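Side-chain contacts in ubiquitin-like-specific protease 2 (Saccharomyces cerevisiae, PDB 5LNB), which removes the ubiquitin-like modifier SUMO from proteins as a cysteine protease of the peptidase C48 family, here represented by its catalytic domain: residues Phe40-Asn45 and Asp51-Phe56; Asp47-Ser52 and Ser263-Leu268. All blocks are in the same frame, centred on the assembly; numbering follows the deposited sequence.

Contact 1: Phe40-Asn45 and Asp51-Phe56; sequences FKCLFN and DSILDF
I53 projects from the first turn of helix 51-67 against the backbone of F40 and the side chains of C42 and L43, and different branches of its side chain meet different partners. Closest is C42, whose SG lies 3.6 Å from I53 CG1 and 4.2 Å from I53 CB. Its sulfur occupies the position between its own backbone N and carbonyl carbon (chi1 74°), which turns it to the helix; a small thiol on a short side chain can lie against the aliphatic CG1 without demanding a polar partner. The other branch meets L43 tip to tip, with L43 CD2 4.0 Å from I53 CG2. I53 carries CG2 anti to its backbone N and CG1 beside that N (chi1 -67°), a rotation that sends CG1 to the C42 sulfur and CG2 to L43 CD2. At the end of the longer branch, I53 CD1 rests on backbone, 4.1 Å from F40 N, while the F40 ring turns off and stacks with F19. No hydrogen bond joins the segments: this is a purely apolar seam, and branched aliphatic residues fit it.

Beyond this tight group, the loop residues K41, F44 and N45 are exposed and make no contact with 51-56. K41 starts away from the helix, its NZ hydrogen-bonded to Q38 OE1, and the F44 ring makes a cation-pi contact with R269, which suits an aromatic in this exposed position. On the buried side, L272 of helix 264-285 touches both L43 and I53, and I35 of strand 32-35 adds a further apolar wall against I53. The contact thus fastens the loop after helix 37-40 to helix 51-67, between the small antiparallel sheet and helix 264-285.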
loop_
_atom_site.group_PDB
_atom_site.type_symbol
_atom_site.label_atom_id
_atom_site.label_comp_id
_atom_site.label_asym_id
_atom_site.label_seq_id
_atom_site.Cartn_x
_atom_site.Cartn_y
_atom_site.Cartn_z
ATOM N N PHE A 40 -9.025 8.326 -13.144
ATOM C CA PHE A 40 -9.075 9.592 -12.424
ATOM C C PHE A 40 -10.481 9.898 -11.904
ATOM O O PHE A 40 -10.632 10.511 -10.840
ATOM C CB PHE A 40 -8.562 10.690 -13.368
ATOM C CG PHE A 40 -8.691 12.091 -12.840
ATOM C CD1 PHE A 40 -7.762 12.600 -11.945
ATOM C CD2 PHE A 40 -9.717 12.913 -13.274
ATOM C CE1 PHE A 40 -7.873 13.897 -11.468
ATOM C CE2 PHE A 40 -9.829 14.206 -12.805
ATOM C CZ PHE A 40 -8.905 14.700 -11.903
ATOM N N LYS A 41 -11.520 9.471 -12.621
ATOM C CA LYS A 41 -12.869 9.906 -12.275
ATOM C C LYS A 41 -13.391 9.259 -10.997
ATOM O O LYS A 41 -14.384 9.742 -10.439
ATOM C CB LYS A 41 -13.829 9.615 -13.427
ATOM C CG LYS A 41 -14.316 8.183 -13.462
ATOM C CD LYS A 41 -15.032 7.900 -14.762
ATOM C CE LYS A 41 -15.537 6.473 -14.806
ATOM N NZ LYS A 41 -16.165 6.168 -16.122
ATOM N N CYS A 42 -12.761 8.182 -10.519
ATOM C CA CYS A 42 -13.216 7.578 -9.273
ATOM C C CYS A 42 -12.926 8.462 -8.069
ATOM O O CYS A 42 -13.514 8.243 -7.007
ATOM C CB CYS A 42 -12.588 6.195 -9.083
ATOM S SG CYS A 42 -10.849 6.205 -8.614
ATOM N N LEU A 43 -12.056 9.463 -8.216
ATOM C CA LEU A 43 -11.758 10.421 -7.156
ATOM C C LEU A 43 -12.801 11.537 -7.056
ATOM O O LEU A 43 -12.543 12.581 -6.441
ATOM C CB LEU A 43 -10.358 11.015 -7.360
ATOM C CG LEU A 43 -9.185 10.020 -7.297
ATOM C CD1 LEU A 43 -7.874 10.658 -7.761
ATOM C CD2 LEU A 43 -9.022 9.433 -5.897
ATOM N N PHE A 44 -13.970 11.353 -7.646
ATOM C CA PHE A 44 -15.079 12.270 -7.443
ATOM C C PHE A 44 -16.108 11.642 -6.510
ATOM O O PHE A 44 -16.189 10.418 -6.369
ATOM C CB PHE A 44 -15.724 12.652 -8.777
ATOM C CG PHE A 44 -14.889 13.590 -9.603
ATOM C CD1 PHE A 44 -14.981 14.963 -9.421
ATOM C CD2 PHE A 44 -14.009 13.104 -10.552
ATOM C CE1 PHE A 44 -14.215 15.834 -10.181
ATOM C CE2 PHE A 44 -13.237 13.967 -11.309
ATOM C CZ PHE A 44 -13.342 15.333 -11.126
ATOM N N ASN A 45 -16.880 12.504 -5.848
ATOM C CA ASN A 45 -17.897 12.062 -4.900
ATOM C C ASN A 45 -17.303 11.093 -3.885
ATOM O O ASN A 45 -16.398 11.456 -3.126
ATOM C CB ASN A 45 -19.069 11.407 -5.637
ATOM C CG ASN A 45 -19.673 12.313 -6.706
ATOM O OD1 ASN A 45 -20.043 13.462 -6.440
ATOM N ND2 ASN A 45 -19.764 11.796 -7.929
ATOM N N ASP A 51 -7.957 -0.012 -8.811
ATOM C CA ASP A 51 -6.586 -0.485 -8.604
ATOM C C ASP A 51 -5.559 0.487 -9.170
ATOM O O ASP A 51 -4.464 0.636 -8.611
ATOM C CB ASP A 51 -6.398 -1.853 -9.253
ATOM C CG ASP A 51 -7.402 -2.869 -8.769
ATOM O OD1 ASP A 51 -7.527 -3.041 -7.539
ATOM O OD2 ASP A 51 -8.069 -3.500 -9.616
ATOM N N SER A 52 -5.873 1.119 -10.307
ATOM C CA SER A 52 -4.914 2.014 -10.944
ATOM C C SER A 52 -4.569 3.174 -10.028
ATOM O O SER A 52 -3.392 3.504 -9.832
ATOM C CB SER A 52 -5.474 2.535 -12.268
ATOM O OG SER A 52 -5.734 1.461 -13.144
ATOM N N ILE A 53 -5.594 3.815 -9.473
ATOM C CA ILE A 53 -5.375 4.954 -8.596
ATOM C C ILE A 53 -4.624 4.518 -7.348
ATOM O O ILE A 53 -3.648 5.151 -6.933
ATOM C CB ILE A 53 -6.717 5.615 -8.237
ATOM C CG1 ILE A 53 -7.356 6.262 -9.476
ATOM C CG2 ILE A 53 -6.507 6.620 -7.137
ATOM C CD1 ILE A 53 -6.494 7.323 -10.134
ATOM N N LEU A 54 -5.065 3.429 -6.733
ATOM C CA LEU A 54 -4.449 3.016 -5.480
ATOM C C LEU A 54 -3.007 2.568 -5.690
ATOM O O LEU A 54 -2.116 2.967 -4.930
ATOM C CB LEU A 54 -5.275 1.913 -4.825
ATOM C CG LEU A 54 -4.781 1.651 -3.406
ATOM C CD1 LEU A 54 -5.961 1.534 -2.499
ATOM C CD2 LEU A 54 -3.904 0.388 -3.372
ATOM N N ASP A 55 -2.748 1.742 -6.713
ATOM C CA ASP A 55 -1.368 1.292 -6.923
ATOM C C ASP A 55 -0.465 2.455 -7.326
ATOM O O ASP A 55 0.701 2.502 -6.924
ATOM C CB ASP A 55 -1.303 0.151 -7.951
ATOM C CG ASP A 55 -1.908 -1.157 -7.420
ATOM O OD1 ASP A 55 -1.757 -1.437 -6.225
ATOM O OD2 ASP A 55 -2.552 -1.901 -8.184
ATOM N N PHE A 56 -0.983 3.419 -8.093
ATOM C CA PHE A 56 -0.168 4.581 -8.418
ATOM C C PHE A 56 0.241 5.338 -7.161
ATOM O O PHE A 56 1.415 5.683 -6.982
ATOM C CB PHE A 56 -0.897 5.524 -9.366
ATOM C CG PHE A 56 -0.157 6.812 -9.578
ATOM C CD1 PHE A 56 0.956 6.853 -10.395
ATOM C CD2 PHE A 56 -0.543 7.970 -8.926
ATOM C CE1 PHE A 56 1.649 8.034 -10.590
ATOM C CE2 PHE A 56 0.156 9.149 -9.113
ATOM C CZ PHE A 56 1.253 9.176 -9.946
#

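Contact 2: Asp47-Ser52 and Ser263-Leu268; sequences DWVNDS and SARKNL
The guanidinium of R265 has D47 N over one face, and D47 O receives both of its terminal nitrogens, lying a little out of the group's plane; V49 CG2 comes up obliquely, 4.2 Å from R265 NH1. The indole of W48 has N50 CA 3.6 Å above one face, toward the rim.

R265 grips the single carbonyl oxygen D47 O end-on. NH1 lies 2.8 Å from it, in the carbonyl plane on a lone pair, whereas NH2 at 3.0 Å is tilted 33° from that plane. Both bonds are bent, as one acceptor shared between two donors requires. A kink at chi3 (-107°) directs the long chain, which slides past V49 in the opposite direction. The D47 carboxylate plays no part in the grip, its OD1 staying 6.0 Å from R265 NH1; the buried cation instead forms a salt bridge through NH2 to D214. A leucine in place of R265 would probably leave D47 O without either donor and D214 without its positive mate.

D214 immediately precedes helix 215-228, whose start holds the nucleophilic cysteine in this family, so the arginine ties that region to the segment bearing W48. W48 also meets W123; such a tryptophan pair is characteristic of the narrow tunnel that receives the SUMO Gly-Gly tail in related Ulp/SENP proteases.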
loop_
_atom_site.group_PDB
_atom_site.type_symbol
_atom_site.label_atom_id
_atom_site.label_comp_id
_atom_site.label_asym_id
_atom_site.label_seq_id
_atom_site.Cartn_x
_atom_site.Cartn_y
_atom_site.Cartn_z
ATOM N N ASP A 47 -16.760 7.554 -5.026
ATOM C CA ASP A 47 -16.682 6.352 -5.841
ATOM C C ASP A 47 -15.630 5.399 -5.293
ATOM O O ASP A 47 -14.651 5.810 -4.663
ATOM C CB ASP A 47 -16.354 6.704 -7.290
ATOM C CG ASP A 47 -17.540 7.298 -8.036
ATOM O OD1 ASP A 47 -18.594 7.545 -7.414
ATOM O OD2 ASP A 47 -17.412 7.510 -9.255
ATOM N N TRP A 48 -15.853 4.107 -5.531
ATOM C CA TRP A 48 -14.844 3.098 -5.230
ATOM C C TRP A 48 -13.525 3.457 -5.907
ATOM O O TRP A 48 -13.499 3.844 -7.073
ATOM C CB TRP A 48 -15.323 1.715 -5.687
ATOM C CG TRP A 48 -14.289 0.642 -5.475
ATOM C CD1 TRP A 48 -13.855 0.136 -4.279
ATOM C CD2 TRP A 48 -13.544 -0.041 -6.489
ATOM N NE1 TRP A 48 -12.898 -0.828 -4.489
ATOM C CE2 TRP A 48 -12.686 -0.952 -5.838
ATOM C CE3 TRP A 48 -13.525 0.024 -7.887
ATOM C CZ2 TRP A 48 -11.815 -1.781 -6.535
ATOM C CZ3 TRP A 48 -12.662 -0.805 -8.575
ATOM C CH2 TRP A 48 -11.819 -1.694 -7.900
ATOM N N VAL A 49 -12.435 3.363 -5.158
ATOM C CA VAL A 49 -11.113 3.686 -5.684
ATOM C C VAL A 49 -10.577 2.461 -6.422
ATOM O O VAL A 49 -10.402 1.398 -5.822
ATOM C CB VAL A 49 -10.164 4.113 -4.555
ATOM C CG1 VAL A 49 -8.776 4.316 -5.092
ATOM C CG2 VAL A 49 -10.663 5.393 -3.895
ATOM N N ASN A 50 -10.310 2.607 -7.722
ATOM C CA ASN A 50 -9.878 1.445 -8.499
ATOM C C ASN A 50 -8.390 1.140 -8.280
ATOM O O ASN A 50 -7.652 1.901 -7.647
ATOM C CB ASN A 50 -10.169 1.647 -9.991
ATOM C CG ASN A 50 -9.499 2.886 -10.558
ATOM O OD1 ASN A 50 -8.275 3.028 -10.510
ATOM N ND2 ASN A 50 -10.301 3.794 -11.094
ATOM N N ASP A 51 -7.957 -0.012 -8.811
ATOM C CA ASP A 51 -6.586 -0.485 -8.604
ATOM C C ASP A 51 -5.559 0.487 -9.170
ATOM O O ASP A 51 -4.464 0.636 -8.611
ATOM C CB ASP A 51 -6.398 -1.853 -9.253
ATOM C CG ASP A 51 -7.402 -2.869 -8.769
ATOM O OD1 ASP A 51 -7.527 -3.041 -7.539
ATOM O OD2 ASP A 51 -8.069 -3.500 -9.616
ATOM N N SER A 52 -5.873 1.119 -10.307
ATOM C CA SER A 52 -4.914 2.014 -10.944
ATOM C C SER A 52 -4.569 3.174 -10.028
ATOM O O SER A 52 -3.392 3.504 -9.832
ATOM C CB SER A 52 -5.474 2.535 -12.268
ATOM O OG SER A 52 -5.734 1.461 -13.144
ATOM N N SER A 263 -11.328 15.715 3.204
ATOM C CA SER A 263 -10.879 16.376 1.987
ATOM C C SER A 263 -9.829 15.581 1.227
ATOM O O SER A 263 -9.326 16.063 0.209
ATOM C CB SER A 263 -10.319 17.757 2.326
ATOM O OG SER A 263 -11.256 18.510 3.075
ATOM N N ALA A 264 -9.481 14.384 1.699
ATOM C CA ALA A 264 -8.365 13.651 1.113
ATOM C C ALA A 264 -8.610 13.347 -0.359
ATOM O O ALA A 264 -7.701 13.469 -1.188
ATOM C CB ALA A 264 -8.121 12.357 1.893
ATOM N N ARG A 265 -9.832 12.945 -0.700
ATOM C CA ARG A 265 -10.171 12.652 -2.087
ATOM C C ARG A 265 -9.870 13.838 -2.996
ATOM O O ARG A 265 -9.275 13.687 -4.067
ATOM C CB ARG A 265 -11.647 12.284 -2.165
ATOM C CG ARG A 265 -11.967 11.173 -3.100
ATOM C CD ARG A 265 -13.437 10.882 -2.992
ATOM N NE ARG A 265 -13.688 9.633 -2.296
ATOM C CZ ARG A 265 -13.749 8.457 -2.905
ATOM N NH1 ARG A 265 -13.570 8.398 -4.215
ATOM N NH2 ARG A 265 -13.991 7.352 -2.208
ATOM N N LYS A 266 -10.294 15.033 -2.589
ATOM C CA LYS A 266 -10.062 16.206 -3.419
ATOM C C LYS A 266 -8.572 16.484 -3.561
ATOM O O LYS A 266 -8.104 16.870 -4.640
ATOM C CB LYS A 266 -10.795 17.416 -2.836
ATOM C CG LYS A 266 -10.359 18.735 -3.434
ATOM C CD LYS A 266 -11.156 19.907 -2.899
ATOM C CE LYS A 266 -11.091 21.091 -3.878
ATOM N NZ LYS A 266 -12.163 22.114 -3.634
ATOM N N ASN A 267 -7.802 16.268 -2.491
ATOM C CA ASN A 267 -6.377 16.570 -2.563
ATOM C C ASN A 267 -5.654 15.584 -3.473
ATOM O O ASN A 267 -4.727 15.967 -4.200
ATOM C CB ASN A 267 -5.775 16.602 -1.161
ATOM C CG ASN A 267 -6.200 17.847 -0.383
ATOM O OD1 ASN A 267 -6.137 18.961 -0.900
ATOM N ND2 ASN A 267 -6.660 17.656 0.853
ATOM N N LEU A 268 -6.087 14.320 -3.478
ATOM C CA LEU A 268 -5.541 13.362 -4.433
ATOM C C LEU A 268 -5.843 13.783 -5.870
ATOM O O LEU A 268 -4.984 13.659 -6.749
ATOM C CB LEU A 268 -6.082 11.961 -4.148
ATOM C CG LEU A 268 -5.729 11.313 -2.798
ATOM C CD1 LEU A 268 -6.515 10.027 -2.645
ATOM C CD2 LEU A 268 -4.217 11.039 -2.672
#

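In the fold
Contact 1 and contact 2 adjoin, their centres about 5 Å apart and each about 14 Å from the centre of the chain. They share D51 and S52 at the start of helix 51-67. Along the chain, 40-45 comes first, then 47-52 running into 51-56, and only after more than two hundred residues 263-268, on helix 264-285. The two also touch directly: C42 O is 2.8 Å from R265 NH1, and C42 CB is 3.2 Å from W48 O. One continuous entry to helix 51-67 is therefore held locally by apolar side chains and at long range by an arginine, joining early and late parts of the catalytic domain.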